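Local coordinates for pancreatic lipase related protein 2 (Equus caballus, PDB 1W52) that probably hydrolyses ester bonds of galactolipids and triacylglycerols, as a secreted alpha/beta-hydrolase lipase that binds calcium, at residues T72-H77 and E146-I151; E168-R173 and D197-D202. All blocks are in the same frame, centred on the assembly; numbering follows the deposited sequence.

Contact 1. Residues T72-H77 and E146-I151; sequences THFVIH and ENVHII
Strands 72-76 and 148-151 pair in parallel register at the centre of the alpha/beta-hydrolase sheet, Phe-74 facing Ile-150 with CA atoms 4.5 Å apart. The second strand runs on to the nucleophile elbow carrying Ser-154, the predicted nucleophile. The backbone ladder starts at Thr-72 N to Asn-147 O, and the O of Asn-147 is also hydrogen-bonded to Tyr-143 OH. It continues with His-149 N to Thr-72 O, Phe-74 N to His-149 O, Ile-151 N to Phe-74 O and Ile-76 N to Ile-151 O. On the face with Phe-74, the ring of that residue presents its edge to Val-148, CD1 lying 3.6 Å from CG1, while CG1 of Ile-150 comes within 3.8 Å of the same CD1. Further on, CD1 of Ile-76 meets CG2 of Ile-150, and the side chain of Ile-76 also touches the elbow. The other face carries His-73 and His-149 together with Val-75 and Ile-151. Glu-99 and Thr-175 hold the NE2 atoms of His-73 and His-149 respectively. CG1 of Ile-151 lies over one face of the His-149 ring, toward its rim. The two histidine rings meet rim to rim with planes 80° apart, CG anti to the backbone N in His-149 (chi1 -177°) but beside it in His-73 (chi1 -56°), and ND1 of His-73 and ND1 of His-149 share a bent hydrogen bond of 3.0 Å in which either could be the donor.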
loop_
_atom_site.group_PDB
_atom_site.type_symbol
_atom_site.label_atom_id
_atom_site.label_comp_id
_atom_site.label_asym_id
_atom_site.label_seq_id
_atom_site.Cartn_x
_atom_site.Cartn_y
_atom_site.Cartn_z
ATOM N N THR A 72 -10.096 -8.116 15.779
ATOM C CA THR A 72 -10.098 -9.210 14.819
ATOM C C THR A 72 -9.805 -8.736 13.393
ATOM O O THR A 72 -10.502 -7.873 12.839
ATOM C CB THR A 72 -11.419 -9.904 14.856
ATOM O OG1 THR A 72 -11.662 -10.408 16.183
ATOM C CG2 THR A 72 -11.442 -11.108 13.899
ATOM N N HIS A 73 -8.750 -9.290 12.810
ATOM C CA HIS A 73 -8.391 -9.008 11.422
ATOM C C HIS A 73 -8.918 -10.091 10.481
ATOM O O HIS A 73 -8.734 -11.281 10.692
ATOM C CB HIS A 73 -6.884 -8.867 11.291
ATOM C CG HIS A 73 -6.321 -7.823 12.202
ATOM N ND1 HIS A 73 -6.554 -6.484 12.021
ATOM C CD2 HIS A 73 -5.551 -7.924 13.311
ATOM C CE1 HIS A 73 -5.945 -5.799 12.974
ATOM N NE2 HIS A 73 -5.324 -6.650 13.768
ATOM N N PHE A 74 -9.634 -9.628 9.471
ATOM C CA PHE A 74 -10.095 -10.448 8.366
ATOM C C PHE A 74 -9.216 -10.086 7.174
ATOM O O PHE A 74 -8.912 -8.897 6.936
ATOM C CB PHE A 74 -11.525 -10.073 8.044
ATOM C CG PHE A 74 -12.566 -10.733 8.940
ATOM C CD1 PHE A 74 -13.399 -9.963 9.796
ATOM C CD2 PHE A 74 -12.782 -12.101 8.878
ATOM C CE1 PHE A 74 -14.380 -10.552 10.535
ATOM C CE2 PHE A 74 -13.774 -12.683 9.641
ATOM C CZ PHE A 74 -14.569 -11.900 10.455
ATOM N N VAL A 75 -8.820 -11.102 6.424
ATOM C CA VAL A 75 -8.010 -10.910 5.229
ATOM C C VAL A 75 -8.652 -11.621 4.057
ATOM O O VAL A 75 -8.633 -12.818 3.984
ATOM C CB VAL A 75 -6.657 -11.489 5.467
ATOM C CG1 VAL A 75 -5.848 -11.453 4.219
ATOM C CG2 VAL A 75 -5.968 -10.685 6.567
ATOM N N ILE A 76 -9.210 -10.891 3.125
ATOM C CA ILE A 76 -9.911 -11.480 1.979
ATOM C C ILE A 76 -9.124 -11.343 0.638
ATOM O O ILE A 76 -8.818 -10.216 0.199
ATOM C CB ILE A 76 -11.265 -10.761 1.841
ATOM C CG1 ILE A 76 -11.933 -10.588 3.219
ATOM C CG2 ILE A 76 -12.156 -11.521 0.863
ATOM C CD1 ILE A 76 -13.143 -9.659 3.219
ATOM N N HIS A 77 -8.854 -12.470 -0.020
ATOM C CA HIS A 77 -8.214 -12.459 -1.340
ATOM C C HIS A 77 -9.191 -12.063 -2.458
ATOM O O HIS A 77 -10.397 -11.857 -2.237
ATOM C CB HIS A 77 -7.606 -13.824 -1.671
ATOM C CG HIS A 77 -8.623 -14.864 -2.010
ATOM N ND1 HIS A 77 -8.542 -16.157 -1.550
ATOM C CD2 HIS A 77 -9.771 -14.800 -2.723
ATOM C CE1 HIS A 77 -9.573 -16.853 -1.994
ATOM N NE2 HIS A 77 -10.337 -16.051 -2.707
ATOM N N GLU A 146 -17.033 -2.593 15.974
ATOM C CA GLU A 146 -15.951 -1.615 15.784
ATOM C C GLU A 146 -14.549 -2.110 16.204
ATOM O O GLU A 146 -13.583 -1.404 16.059
ATOM C CB GLU A 146 -16.290 -0.284 16.437
ATOM C CG GLU A 146 -15.730 -0.136 17.832
ATOM C CD GLU A 146 -16.108 1.178 18.495
ATOM O OE1 GLU A 146 -15.844 2.246 17.887
ATOM O OE2 GLU A 146 -16.648 1.143 19.628
ATOM N N ASN A 147 -14.464 -3.329 16.703
ATOM C CA ASN A 147 -13.210 -4.034 16.888
ATOM C C ASN A 147 -12.767 -4.875 15.708
ATOM O O ASN A 147 -11.807 -5.611 15.814
ATOM C CB ASN A 147 -13.340 -5.000 18.064
ATOM C CG ASN A 147 -13.155 -4.329 19.383
ATOM O OD1 ASN A 147 -12.249 -3.522 19.554
ATOM N ND2 ASN A 147 -14.007 -4.655 20.328
ATOM N N VAL A 148 -13.457 -4.790 14.581
ATOM C CA VAL A 148 -13.170 -5.649 13.430
ATOM C C VAL A 148 -12.519 -4.850 12.338
ATOM O O VAL A 148 -13.004 -3.776 11.985
ATOM C CB VAL A 148 -14.426 -6.198 12.818
ATOM C CG1 VAL A 148 -14.096 -6.874 11.461
ATOM C CG2 VAL A 148 -15.080 -7.153 13.765
ATOM N N HIS A 149 -11.439 -5.423 11.803
ATOM C CA HIS A 149 -10.662 -4.875 10.687
ATOM C C HIS A 149 -10.708 -5.836 9.533
ATOM O O HIS A 149 -10.243 -7.003 9.656
ATOM C CB HIS A 149 -9.224 -4.762 11.087
ATOM C CG HIS A 149 -8.347 -4.149 10.046
ATOM N ND1 HIS A 149 -6.986 -4.391 9.985
ATOM C CD2 HIS A 149 -8.624 -3.272 9.054
ATOM C CE1 HIS A 149 -6.467 -3.682 9.005
ATOM N NE2 HIS A 149 -7.436 -2.999 8.418
ATOM N N ILE A 150 -11.282 -5.386 8.423
ATOM C CA ILE A 150 -11.260 -6.220 7.247
ATOM C C ILE A 150 -10.256 -5.714 6.272
ATOM O O ILE A 150 -10.248 -4.547 5.962
ATOM C CB ILE A 150 -12.572 -6.268 6.589
ATOM C CG1 ILE A 150 -13.598 -6.859 7.530
ATOM C CG2 ILE A 150 -12.473 -7.257 5.424
ATOM C CD1 ILE A 150 -14.982 -6.659 7.088
ATOM N N ILE A 151 -9.411 -6.597 5.773
ATOM C CA ILE A 151 -8.382 -6.197 4.818
ATOM C C ILE A 151 -8.621 -6.967 3.534
ATOM O O ILE A 151 -8.486 -8.172 3.550
ATOM C CB ILE A 151 -6.990 -6.579 5.344
ATOM C CG1 ILE A 151 -6.756 -6.146 6.782
ATOM C CG2 ILE A 151 -5.951 -5.935 4.500
ATOM C CD1 ILE A 151 -5.373 -6.633 7.340
#

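Contact 2. Residues E168-R173 and D197-D202; sequences EGRVGR and DAQFVD. With CA (calcium ion), chain E.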
loop_
_atom_site.group_PDB
_atom_site.type_symbol
_atom_site.label_atom_id
_atom_site.label_comp_id
_atom_site.label_asym_id
_atom_site.label_seq_id
_atom_site.Cartn_x
_atom_site.Cartn_y
_atom_site.Cartn_z
ATOM N N GLU A 168 -24.135 -1.544 8.155
ATOM C CA GLU A 168 -24.338 -0.099 8.240
ATOM C C GLU A 168 -23.121 0.747 8.620
ATOM O O GLU A 168 -23.261 1.785 9.251
ATOM C CB GLU A 168 -25.477 0.213 9.229
ATOM C CG GLU A 168 -26.904 0.203 8.652
ATOM C CD GLU A 168 -27.573 -1.164 8.739
ATOM O OE1 GLU A 168 -27.477 -1.856 9.796
ATOM O OE2 GLU A 168 -28.202 -1.551 7.734
ATOM N N GLY A 169 -21.930 0.321 8.233
ATOM C CA GLY A 169 -20.703 1.025 8.605
ATOM C C GLY A 169 -20.279 0.956 10.066
ATOM O O GLY A 169 -19.561 1.851 10.559
ATOM N N ARG A 170 -20.680 -0.130 10.734
ATOM C CA ARG A 170 -20.453 -0.343 12.167
ATOM C C ARG A 170 -19.065 -0.923 12.413
ATOM O O ARG A 170 -18.550 -0.884 13.516
ATOM C CB ARG A 170 -21.553 -1.271 12.772
ATOM C CG ARG A 170 -22.744 -0.551 13.436
ATOM C CD ARG A 170 -22.309 0.582 14.387
ATOM N NE ARG A 170 -23.335 1.597 14.627
ATOM C CZ ARG A 170 -23.092 2.882 14.918
ATOM N NH1 ARG A 170 -21.844 3.348 15.012
ATOM N NH2 ARG A 170 -24.116 3.713 15.122
ATOM N N VAL A 171 -18.486 -1.460 11.355
ATOM C CA VAL A 171 -17.194 -2.136 11.384
ATOM C C VAL A 171 -16.064 -1.089 11.404
ATOM O O VAL A 171 -16.051 -0.130 10.657
ATOM C CB VAL A 171 -17.069 -3.143 10.190
ATOM C CG1 VAL A 171 -17.729 -2.563 8.959
ATOM C CG2 VAL A 171 -15.644 -3.473 9.859
ATOM N N GLY A 172 -15.108 -1.291 12.289
ATOM C CA GLY A 172 -14.161 -0.259 12.623
ATOM C C GLY A 172 -13.208 0.103 11.526
ATOM O O GLY A 172 -12.778 1.241 11.430
ATOM N N ARG A 173 -12.830 -0.868 10.713
ATOM C CA ARG A 173 -11.917 -0.587 9.614
ATOM C C ARG A 173 -11.907 -1.641 8.546
ATOM O O ARG A 173 -11.824 -2.846 8.819
ATOM C CB ARG A 173 -10.522 -0.477 10.142
ATOM C CG ARG A 173 -9.489 -0.049 9.174
ATOM C CD ARG A 173 -8.139 -0.229 9.783
ATOM N NE ARG A 173 -7.057 0.354 9.011
ATOM C CZ ARG A 173 -5.780 0.004 9.154
ATOM N NH1 ARG A 173 -5.458 -0.933 10.031
ATOM N NH2 ARG A 173 -4.819 0.592 8.440
ATOM N N ASP A 197 -18.296 2.349 4.214
ATOM C CA ASP A 197 -18.527 0.944 4.511
ATOM C C ASP A 197 -17.906 0.591 5.857
ATOM O O ASP A 197 -18.149 -0.486 6.409
ATOM C CB ASP A 197 -18.012 0.028 3.377
ATOM C CG ASP A 197 -18.666 0.328 2.007
ATOM O OD1 ASP A 197 -19.920 0.466 1.886
ATOM O OD2 ASP A 197 -17.987 0.429 0.975
ATOM N N ALA A 198 -17.090 1.507 6.381
ATOM C CA ALA A 198 -16.482 1.320 7.707
ATOM C C ALA A 198 -16.279 2.642 8.405
ATOM O O ALA A 198 -16.421 3.691 7.793
ATOM C CB ALA A 198 -15.211 0.565 7.629
ATOM N N GLN A 199 -15.994 2.589 9.697
ATOM C CA GLN A 199 -15.729 3.805 10.438
ATOM C C GLN A 199 -14.481 4.432 9.877
ATOM O O GLN A 199 -14.293 5.643 9.899
ATOM C CB GLN A 199 -15.543 3.510 11.926
ATOM C CG GLN A 199 -16.758 2.844 12.611
ATOM C CD GLN A 199 -17.878 3.812 12.909
ATOM O OE1 GLN A 199 -18.085 4.792 12.205
ATOM N NE2 GLN A 199 -18.611 3.523 13.969
ATOM N N PHE A 200 -13.619 3.568 9.353
ATOM C CA PHE A 200 -12.363 3.965 8.737
ATOM C C PHE A 200 -12.023 3.052 7.568
ATOM O O PHE A 200 -11.904 1.811 7.742
ATOM C CB PHE A 200 -11.268 3.833 9.753
ATOM C CG PHE A 200 -9.929 4.247 9.251
ATOM C CD1 PHE A 200 -9.761 5.416 8.490
ATOM C CD2 PHE A 200 -8.795 3.473 9.543
ATOM C CE1 PHE A 200 -8.486 5.815 8.064
ATOM C CE2 PHE A 200 -7.525 3.895 9.110
ATOM C CZ PHE A 200 -7.390 5.062 8.376
ATOM N N VAL A 201 -11.820 3.684 6.405
ATOM C CA VAL A 201 -11.391 3.009 5.182
ATOM C C VAL A 201 -10.084 3.636 4.726
ATOM O O VAL A 201 -9.993 4.853 4.484
ATOM C CB VAL A 201 -12.441 3.144 4.014
ATOM C CG1 VAL A 201 -11.999 2.376 2.765
ATOM C CG2 VAL A 201 -13.866 2.664 4.423
ATOM N N ASP A 202 -9.088 2.790 4.567
ATOM C CA ASP A 202 -7.811 3.229 4.022
ATOM C C ASP A 202 -7.460 2.405 2.789
ATOM O O ASP A 202 -7.597 1.193 2.775
ATOM C CB ASP A 202 -6.695 3.076 5.052
ATOM C CG ASP A 202 -6.625 1.665 5.640
ATOM O OD1 ASP A 202 -7.714 1.021 5.794
ATOM O OD2 ASP A 202 -5.534 1.137 5.963
HETATM CA CA CA E . -19.903 0.686 -0.579
#
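Arg-173 and Asp-202 form a buried salt bridge across the junction where the loop that runs into strand 173-177 at Arg-173 meets the start of strand 201-204. The arginine leaves the backbone with CG anti to N (chi1 -174°) and stays extended as far as NE, running beside Phe-200 with both side chains pointing the same way. Its guanidinium plane is turned 13° from the phenyl ring, and NE lies 3.6 Å from CE2 of Phe-200. The Asp-202 side chain crosses that of Arg-173 at about a right angle, yet the carboxylate and guanidinium planes are close in tilt: NH2 of Arg-173 reaches OD2 of Asp-202 at 2.6 Å, although this bond and the longer one from NE to OD1 are both weak in angle. OD1 of Asp-202 has a second partner in Thr-175 OG1. Carbonyls of Gly-310 and His-311 take further bonds from NH2 and NH1 of the arginine.

At the loop end, the N of Gln-199 donates to the O of Val-171 over 2.9 Å. CB of Ala-198 packs against that same carbonyl, and CG1 of Val-171 approaches the O of Asp-197. The Gln-199 chain bends at chi2 (-77°), and its CD lies 3.5 Å from the O of Gly-169. Asp-197 turns its side chain from the loop to the calcium ion, which it grips through OD1 and OD2, both at 2.5 Å; the backbone O of Glu-189 and OD1 of Asp-194 are the other protein ligands. The contact thus joins the exit of helix 155-166, closed by a Schellman motif at Glu-168, to the central sheet, where strand 173-177 lies between strands 148-153 and 201-204.

How the contacts relate
From the N terminus, contact 1 comes first: strand 72-76 is rejoined by strand 148-151 after 68 residues that include helices 87-96 and 116-141 and strand 102-107. The chain then passes the elbow and helix 155-166 before contact 2 opens at 168-173, which closes a shorter loop, holding the rest of strand 173-177 and the calcium-binding segment, at 197-202. The two are in series, neither nested nor crossed. They meet at Arg-173, whose O and N probably hydrogen-bond Ile-150 N and Val-148 O, making strand 173-177 the neighbour of strand 148-153. Together they tie strands 72-76, 148-153, 173-177 and 201-204 into consecutive positions of one sheet.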